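Local coordinates for protein ribonuclease S-F11 (Nicotiana alata, PDB 1IOO) that cleaves RNA as a secreted T2-family ribonuclease of the style and is associated with self-incompatibility, by which the plant rejects its own pollen, at residues P26-L34 and L107-L118. Sequence-based numbering, arbitrary orientation.
Sequences PNNFTIHGL and LALRLKDKFDLL. With NAG (2-acetamido-2-deoxy-beta-D-glucopyranose), chain C; NAG (2-acetamido-2-deoxy-beta-D-glucopyranose), chain B; MAN (alpha-D-mannopyranose), chain D.
In the RNase T2 fold of this enzyme, helix 101-113 packs on strand 30-37, the strand that carries the catalytic proton donor His32; the axes of residues 30-34 and 107-113 approach to 9.2 Å, their N-to-C directions 122° apart. Ile31 and Leu34 supply the strand's half of the hydrophobic layer. With CG1 beside the backbone N (chi1 -60°), Ile31 lays that atom against Lys112 CG at 3.6 Å, and its CD1 reaches Ala108 CB. Leu34 divides its branches: CD2 lies over the Ala108 backbone and touches Leu107 CD2, while CD1 meets Leu111 CD1 at 4.1 Å, the two side chains crossing at about a right angle. Trp67 adds cover to Ile31 and Ala108.

Farther along, Phe29 turns its ring toward the start of helix 117-123. Leu117 CB makes an off-centre CH-pi contact, 4.3 Å from the ring centroid and 29° off its normal, and Leu118 CA sits at the ring's edge. Above this apolar layer the link is polar and water-mediated. Water 1 donates to Asn28 OD1 and to Asp116 OD1, each at 2.7 Å, and accepts from Leu118 N; Asp116 is also the N-cap, its OD1 taking Arg119 N. Bent at chi2, the Lys112 chain passes Ile31 and brings CE to 3.6 Å from Phe29 O; water 3 donates to that oxygen.

Asn28 ND2 is bonded covalently to the first NAG, so the glycan chain starts at the junction of the two segments. The following sugars lie along residues 113-116: the N2 of the next NAG donates to Asp113 O at 3.0 Å, and mannose O4 donates to Asp113 OD2. A helix packed against the strand that bears a catalytic histidine is typical of the alpha+beta RNase T2 fold, here overlaid by an N-linked glycan.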
ATOM      1  N   PRO A  26      11.821  -6.401   3.112  1.00 11.94           N
ATOM      2  CA  PRO A  26      12.343  -6.420   1.742  1.00 11.61           C
ATOM      3  C   PRO A  26      12.829  -5.024   1.372  1.00 11.37           C
ATOM      4  O   PRO A  26      12.324  -4.035   1.900  1.00  9.87           O
ATOM      5  CB  PRO A  26      11.125  -6.812   0.912  1.00 12.18           C
ATOM      6  CG  PRO A  26      10.321  -7.644   1.857  1.00 12.07           C
ATOM      7  CD  PRO A  26      10.422  -6.867   3.144  1.00 10.92           C
ATOM      8  N   ASN A  27      13.806  -4.943   0.473  1.00 10.29           N
ATOM      9  CA  ASN A  27      14.325  -3.645   0.033  1.00 13.57           C
ATOM     10  C   ASN A  27      13.527  -3.120  -1.152  1.00 13.44           C
ATOM     11  O   ASN A  27      14.081  -2.598  -2.118  1.00 13.33           O
ATOM     12  CB  ASN A  27      15.807  -3.738  -0.352  1.00 18.30           C
ATOM     13  CG  ASN A  27      16.366  -2.404  -0.826  1.00 22.92           C
ATOM     14  OD1 ASN A  27      16.278  -1.397  -0.122  1.00 25.94           O
ATOM     15  ND2 ASN A  27      16.936  -2.390  -2.025  1.00 25.99           N
ATOM     16  N   ASN A  28      12.212  -3.260  -1.064  1.00 11.50           N
ATOM     17  CA  ASN A  28      11.318  -2.811  -2.113  1.00 10.75           C
ATOM     18  C   ASN A  28       9.937  -2.599  -1.542  1.00 10.91           C
ATOM     19  O   ASN A  28       9.604  -3.165  -0.500  1.00 10.84           O
ATOM     20  CB  ASN A  28      11.267  -3.868  -3.213  1.00 10.67           C
ATOM     21  CG  ASN A  28      10.887  -3.301  -4.569  1.00 11.36           C
ATOM     22  OD1 ASN A  28      10.655  -2.101  -4.726  1.00 11.99           O
ATOM     23  ND2 ASN A  28      10.838  -4.190  -5.557  1.00 12.85           N
ATOM     24  N   PHE A  29       9.131  -1.778  -2.203  1.00 10.34           N
ATOM     25  CA  PHE A  29       7.785  -1.540  -1.721  1.00  9.34           C
ATOM     26  C   PHE A  29       6.962  -2.808  -1.788  1.00 10.46           C
ATOM     27  O   PHE A  29       7.138  -3.631  -2.688  1.00 10.39           O
ATOM     28  CB  PHE A  29       7.079  -0.445  -2.531  1.00  9.04           C
ATOM     29  CG  PHE A  29       7.637   0.925  -2.307  1.00  8.86           C
ATOM     30  CD1 PHE A  29       8.746   1.361  -3.020  1.00  9.97           C
ATOM     31  CD2 PHE A  29       7.070   1.775  -1.358  1.00  9.36           C
ATOM     32  CE1 PHE A  29       9.290   2.619  -2.796  1.00  8.22           C
ATOM     33  CE2 PHE A  29       7.608   3.038  -1.120  1.00 10.06           C
ATOM     34  CZ  PHE A  29       8.721   3.462  -1.841  1.00  9.09           C
ATOM     35  N   THR A  30       6.096  -2.984  -0.800  1.00  8.97           N
ATOM     36  CA  THR A  30       5.200  -4.125  -0.763  1.00  8.29           C
ATOM     37  C   THR A  30       3.774  -3.644  -0.589  1.00  8.05           C
ATOM     38  O   THR A  30       3.548  -2.492  -0.223  1.00  7.79           O
ATOM     39  CB  THR A  30       5.538  -5.090   0.386  1.00  9.84           C
ATOM     40  OG1 THR A  30       5.455  -4.392   1.629  1.00  9.47           O
ATOM     41  CG2 THR A  30       6.935  -5.666   0.207  1.00 10.34           C
ATOM     42  N   ILE A  31       2.810  -4.508  -0.872  1.00  8.29           N
ATOM     43  CA  ILE A  31       1.414  -4.124  -0.748  1.00  7.45           C
ATOM     44  C   ILE A  31       0.953  -4.144   0.704  1.00  7.58           C
ATOM     45  O   ILE A  31       1.195  -5.111   1.431  1.00  9.55           O
ATOM     46  CB  ILE A  31       0.499  -5.086  -1.517  1.00  7.78           C
ATOM     47  CG1 ILE A  31       0.861  -5.076  -3.001  1.00  7.96           C
ATOM     48  CG2 ILE A  31      -0.962  -4.699  -1.295  1.00  7.45           C
ATOM     49  CD1 ILE A  31       0.243  -6.226  -3.777  1.00 11.91           C
ATOM     50  N   HIS A  32       0.317  -3.056   1.128  1.00  8.36           N
ATOM     51  CA  HIS A  32      -0.272  -2.985   2.462  1.00 10.54           C
ATOM     52  C   HIS A  32      -1.758  -3.251   2.357  1.00 11.60           C
ATOM     53  O   HIS A  32      -2.365  -3.887   3.223  1.00 12.92           O
ATOM     54  CB  HIS A  32      -0.068  -1.606   3.085  1.00 13.36           C
ATOM     55  CG  HIS A  32      -0.696  -1.468   4.436  1.00 18.92           C
ATOM     56  ND1 HIS A  32      -0.374  -2.295   5.491  1.00 21.56           N
ATOM     57  CD2 HIS A  32      -1.640  -0.615   4.899  1.00 22.12           C
ATOM     58  CE1 HIS A  32      -1.096  -1.959   6.546  1.00 22.55           C
ATOM     59  NE2 HIS A  32      -1.872  -0.943   6.214  1.00 24.19           N
ATOM     60  N   GLY A  33      -2.338  -2.765   1.266  1.00 10.11           N
ATOM     61  CA  GLY A  33      -3.745  -2.977   1.015  1.00 10.45           C
ATOM     62  C   GLY A  33      -4.242  -2.376  -0.284  1.00 10.67           C
ATOM     63  O   GLY A  33      -3.529  -1.677  -1.008  1.00 10.60           O
ATOM     64  N   LEU A  34      -5.483  -2.728  -0.597  1.00  9.29           N
ATOM     65  CA  LEU A  34      -6.210  -2.207  -1.741  1.00  9.08           C
ATOM     66  C   LEU A  34      -7.578  -1.807  -1.246  1.00  9.37           C
ATOM     67  O   LEU A  34      -8.444  -2.659  -1.039  1.00 10.31           O
ATOM     68  CB  LEU A  34      -6.304  -3.275  -2.841  1.00  9.22           C
ATOM     69  CG  LEU A  34      -6.967  -2.859  -4.159  1.00  9.36           C
ATOM     70  CD1 LEU A  34      -6.257  -1.644  -4.746  1.00 12.38           C
ATOM     71  CD2 LEU A  34      -6.936  -4.023  -5.142  1.00 11.14           C
ATOM     72  N   LEU A 107      -5.919  -8.406  -8.668  1.00  9.30           N
ATOM     73  CA  LEU A 107      -5.851  -7.000  -9.061  1.00  9.20           C
ATOM     74  C   LEU A 107      -4.755  -6.281  -8.286  1.00  9.41           C
ATOM     75  O   LEU A 107      -3.978  -5.517  -8.857  1.00 10.43           O
ATOM     76  CB  LEU A 107      -7.184  -6.292  -8.817  1.00 10.61           C
ATOM     77  CG  LEU A 107      -7.172  -4.786  -9.125  1.00  9.35           C
ATOM     78  CD1 LEU A 107      -6.819  -4.568 -10.593  1.00 11.72           C
ATOM     79  CD2 LEU A 107      -8.524  -4.168  -8.811  1.00 13.68           C
ATOM     80  N   ALA A 108      -4.698  -6.526  -6.979  1.00  9.95           N
ATOM     81  CA  ALA A 108      -3.672  -5.915  -6.147  1.00  8.87           C
ATOM     82  C   ALA A 108      -2.282  -6.224  -6.700  1.00 10.52           C
ATOM     83  O   ALA A 108      -1.434  -5.342  -6.802  1.00  9.37           O
ATOM     84  CB  ALA A 108      -3.795  -6.415  -4.707  1.00  9.93           C
ATOM     85  N   LEU A 109      -2.062  -7.479  -7.079  1.00 10.63           N
ATOM     86  CA  LEU A 109      -0.781  -7.889  -7.632  1.00 10.31           C
ATOM     87  C   LEU A 109      -0.515  -7.201  -8.969  1.00 11.26           C
ATOM     88  O   LEU A 109       0.600  -6.752  -9.236  1.00 11.53           O
ATOM     89  CB  LEU A 109      -0.741  -9.415  -7.801  1.00 10.13           C
ATOM     90  CG  LEU A 109      -0.673 -10.217  -6.494  1.00 11.51           C
ATOM     91  CD1 LEU A 109      -0.858 -11.702  -6.766  1.00 11.80           C
ATOM     92  CD2 LEU A 109       0.667  -9.962  -5.826  1.00 12.63           C
ATOM     93  N   ARG A 110      -1.550  -7.110  -9.801  1.00 10.37           N
ATOM     94  CA  ARG A 110      -1.422  -6.465 -11.108  1.00 11.93           C
ATOM     95  C   ARG A 110      -1.064  -4.988 -10.963  1.00 12.25           C
ATOM     96  O   ARG A 110      -0.167  -4.489 -11.644  1.00 13.53           O
ATOM     97  CB  ARG A 110      -2.732  -6.595 -11.895  1.00 14.34           C
ATOM     98  CG  ARG A 110      -2.695  -5.969 -13.286  1.00 18.37           C
ATOM     99  CD  ARG A 110      -3.970  -6.270 -14.064  1.00 22.15           C
ATOM    100  NE  ARG A 110      -5.073  -5.364 -13.742  1.00 26.57           N
ATOM    101  CZ  ARG A 110      -5.133  -4.093 -14.128  1.00 29.04           C
ATOM    102  NH1 ARG A 110      -4.152  -3.567 -14.852  1.00 30.80           N
ATOM    103  NH2 ARG A 110      -6.184  -3.347 -13.805  1.00 29.84           N
ATOM    104  N   LEU A 111      -1.766  -4.291 -10.075  1.00 11.19           N
ATOM    105  CA  LEU A 111      -1.509  -2.871  -9.869  1.00 11.50           C
ATOM    106  C   LEU A 111      -0.115  -2.638  -9.300  1.00 11.30           C
ATOM    107  O   LEU A 111       0.564  -1.684  -9.679  1.00 12.74           O
ATOM    108  CB  LEU A 111      -2.575  -2.263  -8.952  1.00 10.78           C
ATOM    109  CG  LEU A 111      -3.991  -2.326  -9.536  1.00 13.24           C
ATOM    110  CD1 LEU A 111      -4.971  -1.646  -8.594  1.00 13.60           C
ATOM    111  CD2 LEU A 111      -4.025  -1.646 -10.894  1.00 15.07           C
ATOM    112  N   LYS A 112       0.308  -3.505  -8.386  1.00 12.35           N
ATOM    113  CA  LYS A 112       1.635  -3.392  -7.797  1.00 12.37           C
ATOM    114  C   LYS A 112       2.714  -3.550  -8.874  1.00 13.63           C
ATOM    115  O   LYS A 112       3.705  -2.820  -8.900  1.00 14.20           O
ATOM    116  CB  LYS A 112       1.801  -4.470  -6.717  1.00 13.66           C
ATOM    117  CG  LYS A 112       3.015  -4.328  -5.808  1.00 15.61           C
ATOM    118  CD  LYS A 112       4.166  -5.211  -6.234  1.00 15.36           C
ATOM    119  CE  LYS A 112       5.164  -5.363  -5.091  1.00 15.52           C
ATOM    120  NZ  LYS A 112       6.399  -6.094  -5.493  1.00 15.06           N
ATOM    121  N   ASP A 113       2.488  -4.499  -9.777  1.00 12.90           N
ATOM    122  CA  ASP A 113       3.427  -4.798 -10.850  1.00 14.10           C
ATOM    123  C   ASP A 113       3.545  -3.643 -11.841  1.00 12.83           C
ATOM    124  O   ASP A 113       4.503  -3.570 -12.610  1.00 13.35           O
ATOM    125  CB  ASP A 113       2.974  -6.061 -11.579  1.00 15.13           C
ATOM    126  CG  ASP A 113       4.017  -6.579 -12.538  1.00 17.63           C
ATOM    127  OD1 ASP A 113       5.142  -6.862 -12.084  1.00 18.79           O
ATOM    128  OD2 ASP A 113       3.710  -6.704 -13.741  1.00 17.78           O
ATOM    129  N   LYS A 114       2.566  -2.747 -11.826  1.00 12.96           N
ATOM    130  CA  LYS A 114       2.573  -1.600 -12.724  1.00 13.32           C
ATOM    131  C   LYS A 114       3.617  -0.572 -12.317  1.00 12.50           C
ATOM    132  O   LYS A 114       3.986   0.292 -13.113  1.00 13.74           O
ATOM    133  CB  LYS A 114       1.209  -0.901 -12.720  1.00 16.66           C
ATOM    134  CG  LYS A 114       0.156  -1.506 -13.626  1.00 21.43           C
ATOM    135  CD  LYS A 114      -1.182  -0.780 -13.460  1.00 24.50           C
ATOM    136  CE  LYS A 114      -1.062   0.729 -13.683  1.00 25.98           C
ATOM    137  NZ  LYS A 114      -0.715   1.104 -15.087  1.00 26.92           N
ATOM    138  N   PHE A 115       4.100  -0.662 -11.081  1.00 11.45           N
ATOM    139  CA  PHE A 115       5.024   0.340 -10.603  1.00 11.18           C
ATOM    140  C   PHE A 115       6.327  -0.226 -10.074  1.00 11.17           C
ATOM    141  O   PHE A 115       6.435  -1.383  -9.665  1.00 11.81           O
ATOM    142  CB  PHE A 115       4.401   1.163  -9.464  1.00 12.35           C
ATOM    143  CG  PHE A 115       3.061   1.744  -9.792  1.00 12.13           C
ATOM    144  CD1 PHE A 115       1.891   1.141  -9.336  1.00 12.11           C
ATOM    145  CD2 PHE A 115       2.966   2.881 -10.581  1.00 11.95           C
ATOM    146  CE1 PHE A 115       0.636   1.668  -9.668  1.00 12.09           C
ATOM    147  CE2 PHE A 115       1.726   3.418 -10.921  1.00 12.30           C
ATOM    148  CZ  PHE A 115       0.559   2.814 -10.467  1.00 12.56           C
ATOM    149  N   ASP A 116       7.326   0.642 -10.134  1.00 11.28           N
ATOM    150  CA  ASP A 116       8.620   0.440  -9.537  1.00 10.85           C
ATOM    151  C   ASP A 116       9.013   1.765  -8.925  1.00 10.56           C
ATOM    152  O   ASP A 116       9.857   2.489  -9.451  1.00 10.92           O
ATOM    153  CB  ASP A 116       9.674  -0.001 -10.560  1.00 13.54           C
ATOM    154  CG  ASP A 116      10.978  -0.428  -9.900  1.00 16.17           C
ATOM    155  OD1 ASP A 116      11.167  -0.137  -8.694  1.00 15.42           O
ATOM    156  OD2 ASP A 116      11.822  -1.048 -10.586  1.00 17.88           O
ATOM    157  N   LEU A 117       8.298   2.119  -7.860  1.00  9.88           N
ATOM    158  CA  LEU A 117       8.458   3.408  -7.205  1.00 10.02           C
ATOM    159  C   LEU A 117       9.869   3.635  -6.712  1.00  9.45           C
ATOM    160  O   LEU A 117      10.346   4.767  -6.709  1.00  9.03           O
ATOM    161  CB  LEU A 117       7.449   3.557  -6.063  1.00  9.55           C
ATOM    162  CG  LEU A 117       5.971   3.408  -6.449  1.00 10.68           C
ATOM    163  CD1 LEU A 117       5.109   3.784  -5.253  1.00 13.39           C
ATOM    164  CD2 LEU A 117       5.625   4.298  -7.643  1.00  9.77           C
ATOM    165  N   LEU A 118      10.540   2.576  -6.276  1.00 10.78           N
ATOM    166  CA  LEU A 118      11.906   2.727  -5.818  1.00 10.28           C
ATOM    167  C   LEU A 118      12.791   3.255  -6.947  1.00  9.62           C
ATOM    168  O   LEU A 118      13.609   4.152  -6.744  1.00 10.16           O
ATOM    169  CB  LEU A 118      12.447   1.392  -5.297  1.00 11.45           C
ATOM    170  CG  LEU A 118      13.830   1.488  -4.654  1.00 12.38           C
ATOM    171  CD1 LEU A 118      13.798   2.462  -3.483  1.00 11.15           C
ATOM    172  CD2 LEU A 118      14.261   0.110  -4.183  1.00 13.74           C
TER
HETATM  173  C1  NAG C   1      10.528  -3.791  -6.916  1.00 12.17           C
HETATM  174  C2  NAG C   1      11.476  -4.541  -7.867  1.00 13.18           C
HETATM  175  C3  NAG C   1      11.102  -4.282  -9.323  1.00 14.22           C
HETATM  176  C4  NAG C   1       9.640  -4.655  -9.534  1.00 11.77           C
HETATM  177  C5  NAG C   1       8.779  -3.830  -8.577  1.00 11.32           C
HETATM  178  C6  NAG C   1       7.306  -4.162  -8.706  1.00 12.65           C
HETATM  179  C7  NAG C   1      13.841  -5.005  -7.760  1.00 19.14           C
HETATM  180  C8  NAG C   1      15.247  -4.439  -7.844  1.00 20.40           C
HETATM  181  N2  NAG C   1      12.846  -4.131  -7.630  1.00 16.44           N
HETATM  182  O3  NAG C   1      11.925  -5.069 -10.172  1.00 15.46           O
HETATM  183  O4  NAG C   1       9.265  -4.386 -10.894  1.00 12.42           O
HETATM  184  O5  NAG C   1       9.158  -4.115  -7.212  1.00 11.91           O
HETATM  185  O6  NAG C   1       7.045  -5.491  -8.281  1.00 16.22           O
HETATM  186  O7  NAG C   1      13.663  -6.226  -7.813  1.00 21.46           O
HETATM  187  C1  NAG B   2       8.608  -5.403 -11.573  1.00 12.91           C
HETATM  188  C2  NAG B   2       8.379  -4.958 -13.013  1.00 14.26           C
HETATM  189  C3  NAG B   2       7.767  -6.101 -13.836  1.00 16.59           C
HETATM  190  C4  NAG B   2       8.611  -7.388 -13.701  1.00 18.12           C
HETATM  191  C5  NAG B   2       8.841  -7.700 -12.216  1.00 18.08           C
HETATM  192  C6  NAG B   2       9.764  -8.886 -11.997  1.00 19.58           C
HETATM  193  C7  NAG B   2       7.990  -2.613 -13.396  1.00 14.02           C
HETATM  194  C8  NAG B   2       7.060  -1.420 -13.271  1.00 14.02           C
HETATM  195  N2  NAG B   2       7.510  -3.799 -13.037  1.00 12.97           N
HETATM  196  O3  NAG B   2       7.709  -5.701 -15.197  1.00 17.13           O
HETATM  197  O4  NAG B   2       7.932  -8.507 -14.318  1.00 20.51           O
HETATM  198  O5  NAG B   2       9.446  -6.570 -11.553  1.00 16.06           O
HETATM  199  O6  NAG B   2      11.072  -8.613 -12.479  1.00 24.10           O
HETATM  200  O7  NAG B   2       9.138  -2.452 -13.811  1.00 16.46           O
HETATM  201  C1  MAN D   5       5.274  -5.071 -18.283  1.00 25.21           C
HETATM  202  C2  MAN D   5       5.375  -3.770 -17.483  1.00 25.89           C
HETATM  203  C3  MAN D   5       4.669  -3.935 -16.133  1.00 25.92           C
HETATM  204  C4  MAN D   5       3.223  -4.387 -16.341  1.00 25.85           C
HETATM  205  C5  MAN D   5       3.207  -5.672 -17.170  1.00 27.07           C
HETATM  206  C6  MAN D   5       1.804  -6.143 -17.505  1.00 28.95           C
HETATM  207  O2  MAN D   5       4.780  -2.708 -18.215  1.00 26.31           O
HETATM  208  O3  MAN D   5       4.692  -2.707 -15.423  1.00 23.30           O
HETATM  209  O4  MAN D   5       2.609  -4.619 -15.081  1.00 25.67           O
HETATM  210  O5  MAN D   5       3.905  -5.463 -18.420  1.00 26.35           O
HETATM  211  O6  MAN D   5       1.292  -5.466 -18.645  1.00 31.43           O
HETATM  212  O   HOH W   1       9.687  -0.244  -6.395  1.00 13.85           O
HETATM  213  O   HOH W   2       7.443  -2.934  -5.386  1.00 14.38           O
HETATM  214  O   HOH W   3       8.336  -6.118  -3.252  1.00 18.04           O